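Local coordinates for regulatory protein SWI6 (Saccharomyces cerevisiae, PDB 2XFV), which takes part in cell-cycle-dependent transcription as the subunit common to the SBF and MBF complexes, represented here by its amino-terminal domain, at residues A[32-37]-A[52-57]; A[27-32]-A[78-83]; A[7-12]-A[45-50]. All blocks are in the same frame, centred on the assembly; numbering follows the deposited sequence.

Contact 1 of 3, residues A[32-37]-A[52-57]; sequences HFLPIL and DSFPTD
Leu34 and Pro35 of helix 34-43 receive the Phe54-Pro55 pair of the loop that leads to helix 57-67. The nearest CA atoms are those of Pro35 and Phe54, 5.6 Å apart. Followed round its ring, Pro35 first brings CB to the carbonyl oxygen of Ser53, then CG to Phe54 CD2 at 3.5 Å, and finally CD to Phe54 CE2 at 3.6 Å. CG and CD thus both lie against the CD2-CE2 side of the phenyl, which the proline crosses obliquely. The arrangement is helix 34-43 packed against the connection to helix 57-67 in the Swi6 amino-terminal domain, which belongs to the helix-turn-helix clan; Thr56, the residue after Pro55, is the N-cap of helix 57-67. Phe54 CG is anti to the backbone N (chi1 -158°), and the far rim of its ring lies against Leu34, CE1 being 4.1 Å from Leu34 CD1. Pro55 sets CG 3.8 Å from Leu34 CB, while its CD lies over one face of the preceding Phe54 ring, offset toward the rim. No direct hydrogen bond joins the segments, but a water donates to Pro35 O at 2.7 Å and also pairs with Ser53 OG.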
loop_
_atom_site.group_PDB
_atom_site.type_symbol
_atom_site.label_atom_id
_atom_site.label_comp_id
_atom_site.label_asym_id
_atom_site.label_seq_id
_atom_site.Cartn_x
_atom_site.Cartn_y
_atom_site.Cartn_z
ATOM N N HIS A 32 -16.696 -9.031 1.203
ATOM C CA HIS A 32 -16.517 -7.887 2.107
ATOM C C HIS A 32 -16.112 -6.581 1.413
ATOM O O HIS A 32 -16.352 -5.500 1.940
ATOM C CB HIS A 32 -15.478 -8.202 3.201
ATOM C CG HIS A 32 -15.896 -9.296 4.140
ATOM N ND1 HIS A 32 -17.191 -9.437 4.588
ATOM C CD2 HIS A 32 -15.183 -10.286 4.728
ATOM C CE1 HIS A 32 -17.261 -10.474 5.407
ATOM N NE2 HIS A 32 -16.058 -11.008 5.506
ATOM N N PHE A 33 -15.485 -6.690 0.246
ATOM C CA PHE A 33 -15.005 -5.524 -0.495
ATOM C C PHE A 33 -16.081 -4.881 -1.368
ATOM O O PHE A 33 -15.930 -3.737 -1.799
ATOM C CB PHE A 33 -13.847 -5.925 -1.432
ATOM C CG PHE A 33 -12.536 -6.164 -0.734
ATOM C CD1 PHE A 33 -11.632 -5.120 -0.555
ATOM C CD2 PHE A 33 -12.190 -7.438 -0.287
ATOM C CE1 PHE A 33 -10.410 -5.335 0.083
ATOM C CE2 PHE A 33 -10.965 -7.660 0.346
ATOM C CZ PHE A 33 -10.084 -6.610 0.532
ATOM N N LEU A 34 -17.157 -5.608 -1.654
ATOM C CA LEU A 34 -18.056 -5.182 -2.737
ATOM C C LEU A 34 -18.840 -3.875 -2.517
ATOM O O LEU A 34 -18.928 -3.053 -3.439
ATOM C CB LEU A 34 -18.979 -6.327 -3.185
ATOM C CG LEU A 34 -18.229 -7.566 -3.697
ATOM C CD1 LEU A 34 -19.228 -8.676 -4.047
ATOM C CD2 LEU A 34 -17.348 -7.230 -4.904
ATOM N N PRO A 35 -19.432 -3.678 -1.322
ATOM C CA PRO A 35 -20.146 -2.401 -1.129
ATOM C C PRO A 35 -19.269 -1.158 -1.336
ATOM O O PRO A 35 -19.684 -0.213 -2.022
ATOM C CB PRO A 35 -20.636 -2.490 0.325
ATOM C CG PRO A 35 -20.852 -3.971 0.538
ATOM C CD PRO A 35 -19.721 -4.645 -0.241
ATOM N N ILE A 36 -18.072 -1.162 -0.758
ATOM C CA ILE A 36 -17.144 -0.047 -0.915
ATOM C C ILE A 36 -16.643 0.080 -2.351
ATOM O O ILE A 36 -16.499 1.183 -2.872
ATOM C CB ILE A 36 -15.959 -0.165 0.077
ATOM C CG1 ILE A 36 -16.439 0.193 1.495
ATOM C CG2 ILE A 36 -14.804 0.736 -0.337
ATOM C CD1 ILE A 36 -15.461 -0.208 2.591
ATOM N N LEU A 37 -16.382 -1.051 -2.994
ATOM C CA LEU A 37 -15.900 -1.025 -4.376
ATOM C C LEU A 37 -16.935 -0.445 -5.336
ATOM O O LEU A 37 -16.590 0.301 -6.262
ATOM C CB LEU A 37 -15.471 -2.433 -4.826
ATOM C CG LEU A 37 -14.762 -2.544 -6.185
ATOM C CD1 LEU A 37 -13.505 -1.664 -6.244
ATOM C CD2 LEU A 37 -14.403 -4.012 -6.488
ATOM N N ASP A 52 -26.434 -0.149 4.166
ATOM C CA ASP A 52 -27.549 -1.064 3.905
ATOM C C ASP A 52 -27.476 -1.809 2.573
ATOM O O ASP A 52 -28.150 -2.825 2.392
ATOM C CB ASP A 52 -28.892 -0.330 4.001
ATOM C CG ASP A 52 -29.233 0.082 5.418
ATOM O OD1 ASP A 52 -28.736 -0.563 6.367
ATOM O OD2 ASP A 52 -30.000 1.053 5.580
ATOM N N SER A 53 -26.671 -1.310 1.642
ATOM C CA SER A 53 -26.671 -1.860 0.294
ATOM C C SER A 53 -25.705 -3.024 0.151
ATOM O O SER A 53 -24.637 -3.042 0.772
ATOM C CB SER A 53 -26.317 -0.779 -0.729
ATOM O OG SER A 53 -24.911 -0.626 -0.841
ATOM N N PHE A 54 -26.079 -4.001 -0.668
ATOM C CA PHE A 54 -25.124 -5.006 -1.092
ATOM C C PHE A 54 -25.294 -5.387 -2.561
ATOM O O PHE A 54 -26.391 -5.731 -3.009
ATOM C CB PHE A 54 -25.121 -6.244 -0.200
ATOM C CG PHE A 54 -23.837 -7.021 -0.289
ATOM C CD1 PHE A 54 -23.602 -7.877 -1.358
ATOM C CD2 PHE A 54 -22.842 -6.858 0.669
ATOM C CE1 PHE A 54 -22.407 -8.574 -1.457
ATOM C CE2 PHE A 54 -21.644 -7.550 0.577
ATOM C CZ PHE A 54 -21.426 -8.403 -0.483
ATOM N N PRO A 55 -24.195 -5.306 -3.315
ATOM C CA PRO A 55 -24.186 -5.513 -4.765
ATOM C C PRO A 55 -24.750 -6.874 -5.178
ATOM O O PRO A 55 -24.413 -7.889 -4.577
ATOM C CB PRO A 55 -22.697 -5.415 -5.113
ATOM C CG PRO A 55 -22.144 -4.489 -4.078
ATOM C CD PRO A 55 -22.904 -4.799 -2.814
ATOM N N THR A 56 -25.594 -6.883 -6.205
ATOM C CA THR A 56 -26.119 -8.134 -6.737
ATOM C C THR A 56 -25.022 -8.852 -7.509
ATOM O O THR A 56 -23.957 -8.281 -7.777
ATOM C CB THR A 56 -27.288 -7.887 -7.695
ATOM O OG1 THR A 56 -26.815 -7.179 -8.850
ATOM C CG2 THR A 56 -28.394 -7.081 -7.003
ATOM N N ASP A 57 -25.270 -10.105 -7.874
ATOM C CA ASP A 57 -24.292 -10.849 -8.661
ATOM C C ASP A 57 -24.026 -10.171 -10.003
ATOM O O ASP A 57 -22.910 -10.218 -10.524
ATOM C CB ASP A 57 -24.755 -12.296 -8.882
ATOM C CG ASP A 57 -24.733 -13.125 -7.602
ATOM O OD1 ASP A 57 -24.224 -12.638 -6.566
ATOM O OD2 ASP A 57 -25.219 -14.276 -7.639
HETATM O O HOH W 1 -22.313 0.333 -2.489
#

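Contact 2 of 3, residues A[27-32]-A[78-83]; sequences HFLLKH and ELWIEL
Phe28 and Ile81 form an antiparallel hydrogen-bonded pair that joins the short strand 28-29 to strand 79-81, the middle strand of a small three-stranded sheet in this helix-turn-helix clan domain. Two nearly straight bonds close the pair: Phe28 N donates to Ile81 O at 2.9 Å and Ile81 N to Phe28 O at 2.8 Å, each donor lying in the carbonyl plane. Beyond the non-hydrogen-bonded pair Leu29-Trp80, Leu30 N reaches Leu79 O at 3.1 Å, tilted 29° from that carbonyl's plane.

A CH-pi contact marks the face with Leu29 and Trp80. Leu29 CG stands anti to its backbone N (chi1 -160°), and CD1 sits over the six-membered ring of Trp80, 3.7 Å from the ring centroid. The indole N-H is bound outside the pair, to Asp74. On the face with Phe28 and Ile81 the packing is apolar and takes in residues beyond the strands: Ile81 CG2 approaches Leu30 CD1, and the edge of the Phe28 ring meets Leu83, CE2 to CD1 at 3.8 Å. Phe28 also makes an edge-to-face contact with Phe105 of the second subunit, and Leu83 packs on Phe103 of that chain, so this face borders the second copy in the assembly.

Two waters also bridge the segments. One joins His27 NE2 and Glu82 OE2, lying in the plane of the imidazole at its edge. Another accepts from Lys31 N at 2.9 Å and donates to Leu79 O at 2.8 Å, giving that carbonyl oxygen a second partner besides Leu30 N.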
loop_
_atom_site.group_PDB
_atom_site.type_symbol
_atom_site.label_atom_id
_atom_site.label_comp_id
_atom_site.label_asym_id
_atom_site.label_seq_id
_atom_site.Cartn_x
_atom_site.Cartn_y
_atom_site.Cartn_z
ATOM N N HIS A 27 -5.737 -16.714 0.786
ATOM C CA HIS A 27 -6.660 -15.816 0.074
ATOM C C HIS A 27 -7.624 -15.098 1.025
ATOM O O HIS A 27 -7.794 -15.526 2.176
ATOM C CB HIS A 27 -7.460 -16.609 -0.964
ATOM C CG HIS A 27 -6.596 -17.358 -1.940
ATOM N ND1 HIS A 27 -7.050 -18.452 -2.645
ATOM C CD2 HIS A 27 -5.310 -17.170 -2.318
ATOM C CE1 HIS A 27 -6.075 -18.912 -3.417
ATOM N NE2 HIS A 27 -5.011 -18.150 -3.242
ATOM N N PHE A 28 -8.245 -14.026 0.527
ATOM C CA PHE A 28 -9.162 -13.175 1.303
ATOM C C PHE A 28 -10.560 -13.224 0.697
ATOM O O PHE A 28 -10.706 -13.291 -0.513
ATOM C CB PHE A 28 -8.675 -11.714 1.278
ATOM C CG PHE A 28 -7.412 -11.483 2.062
ATOM C CD1 PHE A 28 -7.474 -11.001 3.365
ATOM C CD2 PHE A 28 -6.169 -11.761 1.503
ATOM C CE1 PHE A 28 -6.308 -10.775 4.098
ATOM C CE2 PHE A 28 -5.004 -11.563 2.227
ATOM C CZ PHE A 28 -5.067 -11.067 3.522
ATOM N N LEU A 29 -11.596 -13.164 1.529
ATOM C CA LEU A 29 -12.966 -13.262 1.031
ATOM C C LEU A 29 -13.366 -12.030 0.219
ATOM O O LEU A 29 -13.250 -10.896 0.699
ATOM C CB LEU A 29 -13.923 -13.446 2.224
ATOM C CG LEU A 29 -15.314 -14.025 1.997
ATOM C CD1 LEU A 29 -15.244 -15.446 1.405
ATOM C CD2 LEU A 29 -16.104 -14.003 3.336
ATOM N N LEU A 30 -13.852 -12.250 -1.006
ATOM C CA LEU A 30 -14.203 -11.136 -1.901
ATOM C C LEU A 30 -15.375 -10.307 -1.387
ATOM O O LEU A 30 -15.374 -9.077 -1.499
ATOM C CB LEU A 30 -14.555 -11.657 -3.301
ATOM C CG LEU A 30 -15.083 -10.605 -4.298
ATOM C CD1 LEU A 30 -13.987 -9.582 -4.633
ATOM C CD2 LEU A 30 -15.630 -11.260 -5.593
ATOM N N LYS A 31 -16.398 -10.970 -0.851
ATOM C CA LYS A 31 -17.680 -10.281 -0.658
ATOM C C LYS A 31 -17.571 -9.012 0.194
ATOM O O LYS A 31 -18.288 -8.032 -0.052
ATOM C CB LYS A 31 -18.744 -11.214 -0.059
ATOM C CG LYS A 31 -18.442 -11.632 1.362
ATOM C CD LYS A 31 -19.708 -11.910 2.171
ATOM C CE LYS A 31 -20.353 -13.218 1.788
ATOM N NZ LYS A 31 -21.340 -13.659 2.817
ATOM N N HIS A 32 -16.696 -9.031 1.203
ATOM C CA HIS A 32 -16.517 -7.887 2.107
ATOM C C HIS A 32 -16.112 -6.581 1.413
ATOM O O HIS A 32 -16.352 -5.500 1.940
ATOM C CB HIS A 32 -15.478 -8.202 3.201
ATOM C CG HIS A 32 -15.896 -9.296 4.140
ATOM N ND1 HIS A 32 -17.191 -9.437 4.588
ATOM C CD2 HIS A 32 -15.183 -10.286 4.728
ATOM C CE1 HIS A 32 -17.261 -10.474 5.407
ATOM N NE2 HIS A 32 -16.058 -11.008 5.506
ATOM N N GLU A 78 -17.962 -20.127 -3.016
ATOM C CA GLU A 78 -17.635 -18.790 -2.475
ATOM C C GLU A 78 -16.364 -18.273 -3.141
ATOM O O GLU A 78 -15.451 -19.065 -3.443
ATOM C CB GLU A 78 -17.446 -18.805 -0.935
ATOM C CG GLU A 78 -18.638 -18.292 -0.099
ATOM C CD GLU A 78 -18.291 -17.937 1.372
ATOM O OE1 GLU A 78 -18.598 -16.802 1.807
ATOM O OE2 GLU A 78 -17.738 -18.783 2.108
ATOM N N LEU A 79 -16.293 -16.958 -3.341
ATOM C CA LEU A 79 -15.205 -16.324 -4.090
ATOM C C LEU A 79 -14.149 -15.657 -3.214
ATOM O O LEU A 79 -14.489 -14.982 -2.236
ATOM C CB LEU A 79 -15.773 -15.290 -5.074
ATOM C CG LEU A 79 -16.815 -15.839 -6.061
ATOM C CD1 LEU A 79 -17.257 -14.719 -7.012
ATOM C CD2 LEU A 79 -16.246 -17.038 -6.848
ATOM N N TRP A 80 -12.880 -15.841 -3.599
ATOM C CA TRP A 80 -11.721 -15.375 -2.839
ATOM C C TRP A 80 -10.731 -14.640 -3.756
ATOM O O TRP A 80 -10.698 -14.897 -4.963
ATOM C CB TRP A 80 -11.019 -16.582 -2.194
ATOM C CG TRP A 80 -11.898 -17.330 -1.199
ATOM C CD1 TRP A 80 -12.869 -18.261 -1.492
ATOM C CD2 TRP A 80 -11.852 -17.231 0.235
ATOM N NE1 TRP A 80 -13.456 -18.725 -0.311
ATOM C CE2 TRP A 80 -12.834 -18.122 0.754
ATOM C CE3 TRP A 80 -11.062 -16.492 1.135
ATOM C CZ2 TRP A 80 -13.060 -18.272 2.135
ATOM C CZ3 TRP A 80 -11.292 -16.641 2.511
ATOM C CH2 TRP A 80 -12.275 -17.534 2.994
ATOM N N ILE A 81 -9.922 -13.743 -3.191
ATOM C CA ILE A 81 -8.885 -13.055 -3.974
ATOM C C ILE A 81 -7.481 -13.279 -3.404
ATOM O O ILE A 81 -7.327 -13.597 -2.228
ATOM C CB ILE A 81 -9.144 -11.530 -4.083
ATOM C CG1 ILE A 81 -9.160 -10.877 -2.688
ATOM C CG2 ILE A 81 -10.439 -11.274 -4.862
ATOM C CD1 ILE A 81 -9.249 -9.313 -2.729
ATOM N N GLU A 82 -6.454 -13.110 -4.241
ATOM C CA GLU A 82 -5.077 -13.291 -3.784
ATOM C C GLU A 82 -4.634 -12.176 -2.845
ATOM O O GLU A 82 -5.188 -11.085 -2.869
ATOM C CB GLU A 82 -4.120 -13.360 -4.981
ATOM C CG GLU A 82 -4.484 -14.483 -5.938
ATOM C CD GLU A 82 -3.286 -15.164 -6.548
ATOM O OE1 GLU A 82 -2.455 -14.466 -7.168
ATOM O OE2 GLU A 82 -3.187 -16.406 -6.415
ATOM N N LEU A 83 -3.631 -12.468 -2.023
ATOM C CA LEU A 83 -3.029 -11.476 -1.126
ATOM C C LEU A 83 -2.605 -10.217 -1.871
ATOM O O LEU A 83 -2.845 -9.101 -1.414
ATOM C CB LEU A 83 -1.800 -12.089 -0.437
ATOM C CG LEU A 83 -0.811 -11.172 0.301
ATOM C CD1 LEU A 83 -1.443 -10.540 1.545
ATOM C CD2 LEU A 83 0.454 -11.947 0.674
HETATM O O HOH W 2 -2.693 -18.705 -4.839
HETATM O O HOH W 3 -16.804 -13.810 -1.301
#

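Contact 3 of 3, residues A[7-12]-A[45-50]; sequences RYLGPH and NINETN
Gly10 and Asn47 bring their backbones together, CA to CA at 4.5 Å, where the chain leaves strand 2-9 with a positive phi at Gly10 (phi 89°, psi 163°), a conformation in which a CB would press on the carbonyl oxygen of Leu9. The opposing segment begins with an Asx turn at Asn45 that overlaps a short 3-10 turn at 46-47, so the end of a beta hairpin, strands 2-9 and 15-22, rests on the loop that follows helix 34-43.

Leu9 carries the apolar part. Its CG lies between the backbone N and the carbonyl carbon (chi1 52°), and CD1 comes within 3.9 Å of Ile46 CD1, the two side chains crossing at about a right angle. The same methyl lies 3.7 Å from Asn47 ND2, and Ile46 itself continues onto Ile36 and Tyr40 of helix 34-43. Asn47 reaches the strand end with its amide: ND2 stands 3.7 Å from Gly10 N, a packing distance, while its backbone O meets Pro11 CD at 3.6 Å. No hydrogen bond crosses between the segments.

Internal bonds shape the turn that Leu9 and Gly10 touch. Asn45 OD1 accepts from Asn47 N at 3.0 Å, the donor standing above the plane of the side-chain carbonyl. Further on, Ile46 O is gripped twice by Thr49, whose N and OG1 approach from the same face of the carbonyl plane, OG1 at 2.6 Å.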
loop_
_atom_site.group_PDB
_atom_site.type_symbol
_atom_site.label_atom_id
_atom_site.label_comp_id
_atom_site.label_asym_id
_atom_site.label_seq_id
_atom_site.Cartn_x
_atom_site.Cartn_y
_atom_site.Cartn_z
ATOM N N ARG A 7 -12.159 -3.007 10.334
ATOM C CA ARG A 7 -11.987 -1.587 10.603
ATOM C C ARG A 7 -13.225 -0.861 10.090
ATOM O O ARG A 7 -13.964 -1.408 9.276
ATOM C CB ARG A 7 -10.724 -1.072 9.907
ATOM C CG ARG A 7 -9.436 -1.698 10.432
ATOM C CD ARG A 7 -9.104 -1.147 11.824
ATOM N NE ARG A 7 -8.529 -2.161 12.709
ATOM C CZ ARG A 7 -7.249 -2.518 12.699
ATOM N NH1 ARG A 7 -6.411 -1.945 11.849
ATOM N NH2 ARG A 7 -6.804 -3.444 13.537
ATOM N N TYR A 8 -13.453 0.362 10.558
ATOM C CA TYR A 8 -14.667 1.104 10.209
ATOM C C TYR A 8 -14.345 2.472 9.622
ATOM O O TYR A 8 -13.354 3.102 10.000
ATOM C CB TYR A 8 -15.554 1.288 11.453
ATOM C CG TYR A 8 -15.983 -0.029 12.052
ATOM C CD1 TYR A 8 -17.167 -0.644 11.652
ATOM C CD2 TYR A 8 -15.185 -0.679 12.986
ATOM C CE1 TYR A 8 -17.551 -1.866 12.183
ATOM C CE2 TYR A 8 -15.565 -1.895 13.527
ATOM C CZ TYR A 8 -16.745 -2.484 13.119
ATOM O OH TYR A 8 -17.119 -3.699 13.653
ATOM N N LEU A 9 -15.195 2.939 8.716
ATOM C CA LEU A 9 -15.046 4.289 8.174
ATOM C C LEU A 9 -16.400 4.961 7.994
ATOM O O LEU A 9 -17.426 4.436 8.428
ATOM C CB LEU A 9 -14.280 4.265 6.845
ATOM C CG LEU A 9 -14.817 3.311 5.785
ATOM C CD1 LEU A 9 -14.851 3.975 4.421
ATOM C CD2 LEU A 9 -13.971 2.049 5.757
ATOM N N GLY A 10 -16.400 6.124 7.351
ATOM C CA GLY A 10 -17.604 6.931 7.244
ATOM C C GLY A 10 -17.737 7.893 8.413
ATOM O O GLY A 10 -17.095 7.718 9.454
ATOM N N PRO A 11 -18.591 8.916 8.257
ATOM C CA PRO A 11 -18.700 9.994 9.247
ATOM C C PRO A 11 -19.148 9.512 10.630
ATOM O O PRO A 11 -18.877 10.187 11.619
ATOM C CB PRO A 11 -19.735 10.946 8.626
ATOM C CG PRO A 11 -20.497 10.124 7.664
ATOM C CD PRO A 11 -19.527 9.095 7.134
ATOM N N HIS A 12 -19.799 8.354 10.702
ATOM C CA HIS A 12 -20.239 7.822 11.988
ATOM C C HIS A 12 -19.692 6.416 12.250
ATOM O O HIS A 12 -20.250 5.674 13.056
ATOM C CB HIS A 12 -21.770 7.826 12.069
ATOM C CG HIS A 12 -22.378 9.175 11.848
ATOM N ND1 HIS A 12 -22.975 9.539 10.660
ATOM C CD2 HIS A 12 -22.471 10.253 12.662
ATOM C CE1 HIS A 12 -23.410 10.781 10.752
ATOM N NE2 HIS A 12 -23.118 11.238 11.956
ATOM N N ASN A 45 -16.107 8.296 -3.921
ATOM C CA ASN A 45 -16.074 8.689 -2.509
ATOM C C ASN A 45 -16.611 7.572 -1.611
ATOM O O ASN A 45 -17.821 7.424 -1.448
ATOM C CB ASN A 45 -16.885 9.968 -2.285
ATOM C CG ASN A 45 -16.853 10.440 -0.835
ATOM O OD1 ASN A 45 -16.236 9.803 0.028
ATOM N ND2 ASN A 45 -17.518 11.563 -0.561
ATOM N N ILE A 46 -15.712 6.791 -1.022
ATOM C CA ILE A 46 -16.137 5.616 -0.268
ATOM C C ILE A 46 -16.821 5.958 1.049
ATOM O O ILE A 46 -17.518 5.107 1.634
ATOM C CB ILE A 46 -14.969 4.640 -0.019
ATOM C CG1 ILE A 46 -13.892 5.292 0.848
ATOM C CG2 ILE A 46 -14.375 4.177 -1.353
ATOM C CD1 ILE A 46 -12.755 4.347 1.192
ATOM N N ASN A 47 -16.621 7.191 1.522
ATOM C CA ASN A 47 -17.218 7.611 2.789
ATOM C C ASN A 47 -18.731 7.773 2.703
ATOM O O ASN A 47 -19.391 7.938 3.723
ATOM C CB ASN A 47 -16.574 8.898 3.320
ATOM C CG ASN A 47 -15.103 8.721 3.635
ATOM O OD1 ASN A 47 -14.261 9.495 3.180
ATOM N ND2 ASN A 47 -14.783 7.688 4.399
ATOM N N GLU A 48 -19.281 7.735 1.491
ATOM C CA GLU A 48 -20.735 7.790 1.354
ATOM C C GLU A 48 -21.358 6.433 1.014
ATOM O O GLU A 48 -22.524 6.363 0.613
ATOM C CB GLU A 48 -21.176 8.877 0.363
ATOM C CG GLU A 48 -20.700 8.696 -1.067
ATOM C CD GLU A 48 -21.080 9.875 -1.958
ATOM O OE1 GLU A 48 -21.971 10.657 -1.564
ATOM O OE2 GLU A 48 -20.488 10.019 -3.050
ATOM N N THR A 49 -20.585 5.361 1.196
ATOM C CA THR A 49 -21.117 4.002 1.055
ATOM C C THR A 49 -22.326 3.816 1.958
ATOM O O THR A 49 -22.314 4.194 3.133
ATOM C CB THR A 49 -20.065 2.917 1.390
ATOM O OG1 THR A 49 -18.904 3.117 0.577
ATOM C CG2 THR A 49 -20.620 1.503 1.115
ATOM N N ASN A 50 -23.383 3.245 1.398
ATOM C CA ASN A 50 -24.582 2.961 2.170
ATOM C C ASN A 50 -24.370 1.647 2.909
ATOM O O ASN A 50 -24.148 0.615 2.285
ATOM C CB ASN A 50 -25.788 2.868 1.231
ATOM C CG ASN A 50 -27.109 2.749 1.972
ATOM O OD1 ASN A 50 -27.157 2.335 3.132
ATOM N ND2 ASN A 50 -28.196 3.110 1.295
#

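Contact 2 lies nearest the centre of the chain and is the one built on backbone hydrogen bonds; contacts 1 and 2 are both partly buried, contact 1 being chiefly apolar, while contact 3 is a surface contact of modest packing with polar bonds kept inside one segment. Contacts 1 and 2 share His32, in the short link between strand 28-29 and helix 34-43, and they meet directly, Phe54 against the Lys31 backbone and Phe33 against Ile81. Contacts 1 and 3 both use the connection between helices 34-43 and 57-67, and Ile36 packs on Ile46, Thr49 and Leu9. Contacts 2 and 3 do not touch and sit on opposite sides of the chain's centre, with contact 1 touching both.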